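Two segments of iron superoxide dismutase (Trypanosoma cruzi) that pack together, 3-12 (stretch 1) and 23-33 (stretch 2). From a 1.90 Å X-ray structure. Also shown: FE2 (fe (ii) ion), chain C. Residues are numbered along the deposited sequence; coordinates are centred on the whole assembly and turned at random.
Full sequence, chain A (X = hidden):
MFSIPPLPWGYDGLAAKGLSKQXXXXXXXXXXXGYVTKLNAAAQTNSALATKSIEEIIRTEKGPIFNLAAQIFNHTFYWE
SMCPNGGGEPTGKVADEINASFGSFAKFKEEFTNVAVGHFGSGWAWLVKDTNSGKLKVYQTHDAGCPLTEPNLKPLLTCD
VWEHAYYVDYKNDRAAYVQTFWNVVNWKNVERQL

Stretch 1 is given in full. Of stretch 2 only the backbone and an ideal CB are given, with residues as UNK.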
ATOM      1  N   SER A   3     -21.416   6.400 -10.991  1.00 17.56           N
ATOM      2  CA  SER A   3     -20.800   5.462 -11.919  1.00 17.36           C
ATOM      3  C   SER A   3     -19.468   6.031 -12.399  1.00 16.21           C
ATOM      4  O   SER A   3     -19.131   7.186 -12.114  1.00 16.29           O
ATOM      5  CB  SER A   3     -21.727   5.147 -13.098  1.00 17.75           C
ATOM      6  OG  SER A   3     -21.866   6.271 -13.945  1.00 20.20           O
ATOM      7  N   ILE A   4     -18.701   5.204 -13.094  1.00 14.99           N
ATOM      8  CA  ILE A   4     -17.454   5.645 -13.706  1.00 14.76           C
ATOM      9  C   ILE A   4     -17.470   5.351 -15.198  1.00 14.40           C
ATOM     10  O   ILE A   4     -18.100   4.377 -15.650  1.00 13.27           O
ATOM     11  CB  ILE A   4     -16.224   4.985 -13.055  1.00 14.56           C
ATOM     12  CG1 ILE A   4     -16.373   3.458 -13.025  1.00 14.92           C
ATOM     13  CG2 ILE A   4     -15.987   5.580 -11.652  1.00 14.57           C
ATOM     14  CD1 ILE A   4     -15.097   2.738 -12.604  1.00 14.86           C
ATOM     15  N   PRO A   5     -16.767   6.186 -15.962  1.00 14.68           N
ATOM     16  CA  PRO A   5     -16.672   5.978 -17.406  1.00 14.53           C
ATOM     17  C   PRO A   5     -15.917   4.674 -17.712  1.00 14.41           C
ATOM     18  O   PRO A   5     -15.126   4.229 -16.874  1.00 13.74           O
ATOM     19  CB  PRO A   5     -15.880   7.196 -17.901  1.00 14.84           C
ATOM     20  CG  PRO A   5     -15.798   8.153 -16.751  1.00 15.26           C
ATOM     21  CD  PRO A   5     -16.019   7.376 -15.515  1.00 14.57           C
ATOM     22  N   PRO A   6     -16.170   4.064 -18.870  1.00 14.24           N
ATOM     23  CA  PRO A   6     -15.390   2.901 -19.294  1.00 13.85           C
ATOM     24  C   PRO A   6     -13.916   3.271 -19.481  1.00 13.33           C
ATOM     25  O   PRO A   6     -13.582   4.451 -19.658  1.00 12.42           O
ATOM     26  CB  PRO A   6     -16.032   2.490 -20.645  1.00 14.24           C
ATOM     27  CG  PRO A   6     -16.940   3.597 -21.056  1.00 14.69           C
ATOM     28  CD  PRO A   6     -17.220   4.423 -19.842  1.00 14.52           C
ATOM     29  N   LEU A   7     -13.047   2.270 -19.421  1.00 13.06           N
ATOM     30  CA  LEU A   7     -11.658   2.437 -19.840  1.00 13.36           C
ATOM     31  C   LEU A   7     -11.653   3.123 -21.209  1.00 13.72           C
ATOM     32  O   LEU A   7     -12.425   2.730 -22.087  1.00 12.98           O
ATOM     33  CB  LEU A   7     -10.950   1.081 -19.912  1.00 13.44           C
ATOM     34  CG  LEU A   7     -10.677   0.349 -18.590  1.00 13.11           C
ATOM     35  CD1 LEU A   7     -10.177  -1.069 -18.866  1.00 13.89           C
ATOM     36  CD2 LEU A   7      -9.675   1.094 -17.707  1.00 13.98           C
ATOM     37  N   PRO A   8     -10.820   4.151 -21.409  1.00 13.87           N
ATOM     38  CA  PRO A   8     -10.799   4.833 -22.706  1.00 13.92           C
ATOM     39  C   PRO A   8     -10.361   3.918 -23.855  1.00 14.07           C
ATOM     40  O   PRO A   8     -10.791   4.139 -24.982  1.00 13.90           O
ATOM     41  CB  PRO A   8      -9.790   5.973 -22.495  1.00 14.25           C
ATOM     42  CG  PRO A   8      -9.714   6.158 -21.015  1.00 14.06           C
ATOM     43  CD  PRO A   8      -9.855   4.754 -20.468  1.00 13.99           C
ATOM     44  N   TRP A   9      -9.568   2.888 -23.559  1.00 14.04           N
ATOM     45  CA  TRP A   9      -8.916   2.068 -24.586  1.00 14.20           C
ATOM     46  C   TRP A   9      -9.206   0.557 -24.432  1.00 14.06           C
ATOM     47  O   TRP A   9      -8.582  -0.273 -25.091  1.00 13.38           O
ATOM     48  CB  TRP A   9      -7.393   2.365 -24.607  1.00 14.29           C
ATOM     49  CG  TRP A   9      -6.892   2.898 -23.306  1.00 14.51           C
ATOM     50  CD1 TRP A   9      -6.551   4.192 -23.022  1.00 13.73           C
ATOM     51  CD2 TRP A   9      -6.711   2.162 -22.086  1.00 14.75           C
ATOM     52  NE1 TRP A   9      -6.177   4.302 -21.706  1.00 14.04           N
ATOM     53  CE2 TRP A   9      -6.257   3.070 -21.109  1.00 13.19           C
ATOM     54  CE3 TRP A   9      -6.880   0.823 -21.724  1.00 14.98           C
ATOM     55  CZ2 TRP A   9      -5.969   2.684 -19.799  1.00 13.89           C
ATOM     56  CZ3 TRP A   9      -6.591   0.434 -20.418  1.00 14.12           C
ATOM     57  CH2 TRP A   9      -6.136   1.362 -19.474  1.00 14.40           C
ATOM     58  N   GLY A  10     -10.166   0.209 -23.577  1.00 14.24           N
ATOM     59  CA  GLY A  10     -10.592  -1.169 -23.407  1.00 14.09           C
ATOM     60  C   GLY A  10      -9.660  -1.975 -22.525  1.00 14.26           C
ATOM     61  O   GLY A  10      -8.501  -1.609 -22.338  1.00 14.15           O
ATOM     62  N   TYR A  11     -10.156  -3.093 -22.008  1.00 14.57           N
ATOM     63  CA  TYR A  11      -9.402  -3.920 -21.064  1.00 14.82           C
ATOM     64  C   TYR A  11      -8.020  -4.369 -21.581  1.00 14.86           C
ATOM     65  O   TYR A  11      -7.049  -4.386 -20.815  1.00 15.04           O
ATOM     66  CB  TYR A  11     -10.236  -5.146 -20.643  1.00 15.06           C
ATOM     67  CG  TYR A  11     -11.441  -4.840 -19.772  1.00 15.38           C
ATOM     68  CD1 TYR A  11     -12.715  -4.743 -20.315  1.00 16.33           C
ATOM     69  CD2 TYR A  11     -11.302  -4.659 -18.400  1.00 15.48           C
ATOM     70  CE1 TYR A  11     -13.823  -4.478 -19.509  1.00 18.48           C
ATOM     71  CE2 TYR A  11     -12.387  -4.382 -17.596  1.00 14.67           C
ATOM     72  CZ  TYR A  11     -13.651  -4.305 -18.147  1.00 17.08           C
ATOM     73  OH  TYR A  11     -14.738  -4.036 -17.343  1.00 15.86           O
ATOM     74  N   ASP A  12      -7.913  -4.724 -22.861  1.00 14.71           N
ATOM     75  CA  ASP A  12      -6.630  -5.175 -23.421  1.00 14.80           C
ATOM     76  C   ASP A  12      -5.842  -4.110 -24.204  1.00 14.41           C
ATOM     77  O   ASP A  12      -4.850  -4.420 -24.864  1.00 13.87           O
ATOM     78  CB  ASP A  12      -6.821  -6.439 -24.275  1.00 14.99           C
ATOM     79  CG  ASP A  12      -7.541  -6.175 -25.590  1.00 15.65           C
ATOM     80  OD1 ASP A  12      -7.734  -4.993 -25.977  1.00 15.00           O
ATOM     81  OD2 ASP A  12      -7.965  -7.115 -26.301  1.00 16.21           O
ATOM     82  N   UNK A  23      -4.122  -7.601 -15.647  1.00 12.81           N
ATOM     83  CA  UNK A  23      -3.736  -6.538 -14.708  1.00 12.39           C
ATOM     84  C   UNK A  23      -4.747  -5.397 -14.730  1.00 12.19           C
ATOM     85  O   UNK A  23      -5.143  -4.873 -13.684  1.00 11.36           O
ATOM     86  CB  UNK A  23      -2.341  -6.006 -15.043  1.00 12.39           C
ATOM     87  N   UNK A  24      -5.142  -5.000 -15.930  1.00 11.87           N
ATOM     88  CA  UNK A  24      -6.070  -3.899 -16.107  1.00 12.34           C
ATOM     89  C   UNK A  24      -7.462  -4.295 -15.625  1.00 11.85           C
ATOM     90  O   UNK A  24      -8.126  -3.512 -14.963  1.00 11.99           O
ATOM     91  CB  UNK A  24      -6.113  -3.464 -17.573  1.00 12.34           C
ATOM     92  N   UNK A  25      -7.880  -5.518 -15.931  1.00 11.85           N
ATOM     93  CA  UNK A  25      -9.213  -6.009 -15.558  1.00 12.05           C
ATOM     94  C   UNK A  25      -9.423  -6.054 -14.051  1.00 11.71           C
ATOM     95  O   UNK A  25     -10.444  -5.591 -13.552  1.00 12.21           O
ATOM     96  CB  UNK A  25      -9.438  -7.405 -16.143  1.00 12.05           C
ATOM     97  N   UNK A  26      -8.471  -6.633 -13.330  1.00 11.80           N
ATOM     98  CA  UNK A  26      -8.534  -6.653 -11.873  1.00 11.61           C
ATOM     99  C   UNK A  26      -8.551  -5.232 -11.333  1.00 11.01           C
ATOM    100  O   UNK A  26      -9.366  -4.891 -10.480  1.00 11.02           O
ATOM    101  CB  UNK A  26      -7.355  -7.433 -11.288  1.00 11.61           C
ATOM    102  N   UNK A  27      -7.650  -4.397 -11.837  1.00 10.34           N
ATOM    103  CA  UNK A  27      -7.531  -3.026 -11.346  1.00 10.09           C
ATOM    104  C   UNK A  27      -8.846  -2.236 -11.562  1.00 10.37           C
ATOM    105  O   UNK A  27      -9.309  -1.551 -10.653  1.00 10.42           O
ATOM    106  CB  UNK A  27      -6.368  -2.322 -12.047  1.00 10.09           C
ATOM    107  N   UNK A  28      -9.485  -2.401 -12.719  1.00 10.81           N
ATOM    108  CA  UNK A  28     -10.709  -1.664 -13.041  1.00 11.25           C
ATOM    109  C   UNK A  28     -11.955  -2.303 -12.424  1.00 11.64           C
ATOM    110  O   UNK A  28     -12.734  -1.629 -11.752  1.00 11.76           O
ATOM    111  CB  UNK A  28     -10.877  -1.573 -14.559  1.00 11.25           C
ATOM    112  N   UNK A  29     -12.157  -3.595 -12.663  1.00 12.01           N
ATOM    113  CA  UNK A  29     -13.382  -4.278 -12.225  1.00 12.21           C
ATOM    114  C   UNK A  29     -13.430  -4.501 -10.712  1.00 12.18           C
ATOM    115  O   UNK A  29     -14.504  -4.418 -10.114  1.00 12.26           O
ATOM    116  CB  UNK A  29     -13.508  -5.625 -12.940  1.00 12.21           C
ATOM    117  N   UNK A  30     -12.293  -4.828 -10.101  1.00 12.75           N
ATOM    118  CA  UNK A  30     -12.270  -5.089  -8.662  1.00 12.82           C
ATOM    119  C   UNK A  30     -12.008  -3.818  -7.851  1.00 12.75           C
ATOM    120  O   UNK A  30     -12.831  -3.438  -6.998  1.00 13.32           O
ATOM    121  CB  UNK A  30     -11.204  -6.138  -8.338  1.00 12.82           C
ATOM    122  N   UNK A  31     -10.884  -3.150  -8.103  1.00 11.51           N
ATOM    123  CA  UNK A  31     -10.518  -1.987  -7.301  1.00 11.19           C
ATOM    124  C   UNK A  31     -11.363  -0.766  -7.646  1.00 11.17           C
ATOM    125  O   UNK A  31     -12.042  -0.241  -6.782  1.00 11.38           O
ATOM    126  CB  UNK A  31      -9.035  -1.662  -7.494  1.00 11.19           C
ATOM    127  N   UNK A  32     -11.361  -0.341  -8.905  1.00 10.81           N
ATOM    128  CA  UNK A  32     -12.019   0.912  -9.269  1.00 10.95           C
ATOM    129  C   UNK A  32     -13.536   0.813  -9.092  1.00 11.31           C
ATOM    130  O   UNK A  32     -14.145   1.661  -8.434  1.00 10.50           O
ATOM    131  CB  UNK A  32     -11.682   1.287 -10.714  1.00 10.95           C
ATOM    132  N   UNK A  33     -14.143  -0.238  -9.642  1.00 11.52           N
ATOM    133  CA  UNK A  33     -15.591  -0.414  -9.509  1.00 12.37           C
ATOM    134  C   UNK A  33     -15.992  -0.704  -8.078  1.00 12.27           C
ATOM    135  O   UNK A  33     -17.094  -0.350  -7.667  1.00 12.72           O
ATOM    136  CB  UNK A  33     -16.077  -1.544 -10.419  1.00 12.37           C
TER
HETATM  137 FE   FE2 C 195      -5.309   1.612  -8.066  1.00 10.61          FE

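Stretch 2 is helical throughout, with a wider pi-type turn at 26-32.

Position 23 has nothing of stretch 1 near its ideal CB; many residues would fit. It is Q23.

At position 24 CA-to-CB points toward stretch 1. The ideal CB lies 3.5 Å from Y11 O and 4.9 Å from L7 CD1, with the W9 ring close by. Alanine, valine or isoleucine would suit. It is V24. Its CG1 packs 3.4 Å from L7 CD1 and meets the edge of the W9 ring, 4.0 Å from W9 CZ3.

Position 25 points sideways, its ideal CB 4.0 Å from Y11 CD2. A small or medium side chain, polar or not, could lie beside that ring. It is T25, with OG1 3.3 Å from Y11 CD2.

Position 26 points away and is unconstrained by stretch 1; it is L26. Position 27 is out of reach of stretch 1, but the iron lies on its side of the helix, so a metal ligand is plausible. It is H27, whose NE2 binds FE of the ion at 2.1 Å.

Position 28 points toward stretch 1. Its ideal CB is 4.3 Å from L7 CD2 and 4.4 Å from Y11 CE2, and farther out lies the carbonyl of P5. Leucine, phenylalanine or methionine could fill the near part; a long side chain ending in a donor could also use the carbonyl. It is Y28, chi1 t. L7 CG sits over one face of its ring, 4.1 Å from the centroid. Y28 OH donates a hydrogen bond to P5 O at 2.6 Å.

Position 29 points sideways, with Y11 OH 4.8 Å from the ideal CB. An acceptor would suit: aspartate, asparagine or glutamate. It is D29, whose OD1 accepts a hydrogen bond from Y11 OH at 2.5 Å.

Positions 30 and 31 are out of reach, so stretch 1 sets no preference. They are K30 and H31.

Position 32 points toward I4, with I4 CD1 4.2 Å from the ideal CB. An apolar or flat ring side chain would fit. It is H32, chi1 t. I4 CD1 lies over its ring face, 3.5 Å from the centroid.

Position 33 points sideways, its ideal CB 4.9 Å from I4 CD1. A flexible, partly polar side chain could cover that methyl. It is Q33, with CD 3.8 Å from I4 CD1. A water bridges the stretches, its O 2.9 Å from both I4 N and Q33 OE1.

Stretch 2, residues 23-33: QVTLHYDKHHQ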
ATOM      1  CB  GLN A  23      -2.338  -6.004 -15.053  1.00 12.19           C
ATOM      2  CG  GLN A  23      -1.865  -4.803 -14.258  1.00 12.45           C
ATOM      3  CD  GLN A  23      -1.620  -5.118 -12.800  1.00 13.09           C
ATOM      4  OE1 GLN A  23      -0.534  -5.549 -12.434  1.00 14.46           O
ATOM      5  NE2 GLN A  23      -2.631  -4.907 -11.963  1.00 12.91           N
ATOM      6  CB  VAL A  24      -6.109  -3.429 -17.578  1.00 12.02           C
ATOM      7  CG1 VAL A  24      -7.311  -2.515 -17.837  1.00 13.50           C
ATOM      8  CG2 VAL A  24      -4.804  -2.729 -17.933  1.00 13.43           C
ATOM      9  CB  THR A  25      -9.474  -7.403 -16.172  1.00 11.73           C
ATOM     10  OG1 THR A  25      -9.552  -7.278 -17.598  1.00 12.25           O
ATOM     11  CG2 THR A  25     -10.839  -7.940 -15.773  1.00 13.01           C
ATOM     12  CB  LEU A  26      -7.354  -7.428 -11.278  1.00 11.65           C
ATOM     13  CG  LEU A  26      -7.395  -8.946 -11.444  1.00 12.15           C
ATOM     14  CD1 LEU A  26      -6.018  -9.493 -11.167  1.00 13.14           C
ATOM     15  CD2 LEU A  26      -8.432  -9.608 -10.540  1.00 13.57           C
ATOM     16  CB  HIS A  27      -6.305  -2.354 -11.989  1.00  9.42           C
ATOM     17  CG  HIS A  27      -5.818  -1.130 -11.277  1.00  7.92           C
ATOM     18  ND1 HIS A  27      -4.789  -0.360 -11.771  1.00  8.94           N
ATOM     19  CD2 HIS A  27      -6.202  -0.546 -10.112  1.00  7.90           C
ATOM     20  CE1 HIS A  27      -4.561   0.650 -10.946  1.00  8.23           C
ATOM     21  NE2 HIS A  27      -5.406   0.562  -9.932  1.00  8.06           N
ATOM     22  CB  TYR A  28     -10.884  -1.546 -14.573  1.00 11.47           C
ATOM     23  CG  TYR A  28     -12.063  -0.698 -14.992  1.00 11.56           C
ATOM     24  CD1 TYR A  28     -11.936   0.685 -15.125  1.00 12.38           C
ATOM     25  CD2 TYR A  28     -13.309  -1.270 -15.241  1.00 11.17           C
ATOM     26  CE1 TYR A  28     -13.012   1.477 -15.497  1.00 12.16           C
ATOM     27  CE2 TYR A  28     -14.404  -0.483 -15.622  1.00 11.74           C
ATOM     28  CZ  TYR A  28     -14.248   0.895 -15.744  1.00 11.66           C
ATOM     29  OH  TYR A  28     -15.313   1.697 -16.116  1.00 12.35           O
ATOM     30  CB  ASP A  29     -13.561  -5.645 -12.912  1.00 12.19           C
ATOM     31  CG  ASP A  29     -14.010  -5.545 -14.370  1.00 12.18           C
ATOM     32  OD1 ASP A  29     -14.419  -4.455 -14.869  1.00 11.43           O
ATOM     33  OD2 ASP A  29     -13.997  -6.558 -15.089  1.00 10.52           O
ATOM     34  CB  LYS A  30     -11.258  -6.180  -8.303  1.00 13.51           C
ATOM     35  CG  LYS A  30     -11.481  -7.537  -8.989  1.00 15.73           C
ATOM     36  CD  LYS A  30     -12.895  -8.086  -8.762  1.00 17.49           C
ATOM     37  CE  LYS A  30     -13.043  -9.498  -9.312  1.00 20.09           C
ATOM     38  NZ  LYS A  30     -14.447  -9.977  -9.144  1.00 21.89           N
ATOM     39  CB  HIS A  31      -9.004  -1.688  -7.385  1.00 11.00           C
ATOM     40  CG  HIS A  31      -8.160  -2.775  -6.806  1.00 11.32           C
ATOM     41  ND1 HIS A  31      -7.943  -2.899  -5.450  1.00 12.17           N
ATOM     42  CD2 HIS A  31      -7.523  -3.819  -7.385  1.00 11.34           C
ATOM     43  CE1 HIS A  31      -7.208  -3.973  -5.221  1.00 12.03           C
ATOM     44  NE2 HIS A  31      -6.939  -4.551  -6.377  1.00 11.22           N
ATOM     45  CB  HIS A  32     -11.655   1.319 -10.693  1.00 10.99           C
ATOM     46  CG  HIS A  32     -11.891   2.770 -10.992  1.00 11.56           C
ATOM     47  ND1 HIS A  32     -11.712   3.303 -12.250  1.00 10.97           N
ATOM     48  CD2 HIS A  32     -12.283   3.799 -10.201  1.00 11.01           C
ATOM     49  CE1 HIS A  32     -11.990   4.596 -12.225  1.00 12.09           C
ATOM     50  NE2 HIS A  32     -12.339   4.923 -10.992  1.00 12.54           N
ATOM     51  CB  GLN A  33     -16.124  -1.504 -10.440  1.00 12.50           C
ATOM     52  CG  GLN A  33     -16.118  -1.073 -11.907  1.00 15.50           C
ATOM     53  CD  GLN A  33     -17.347  -0.280 -12.336  1.00 16.30           C
ATOM     54  OE1 GLN A  33     -18.037   0.348 -11.510  1.00 17.87           O
ATOM     55  NE2 GLN A  33     -17.612  -0.284 -13.643  1.00 18.42           N
TER
HETATM   56  O   HOH W   1     -19.681   2.482 -12.661  1.00 19.30           O
HETATM   57  O   HOH W   2      -4.869   2.909  -6.258  1.00  9.46           O
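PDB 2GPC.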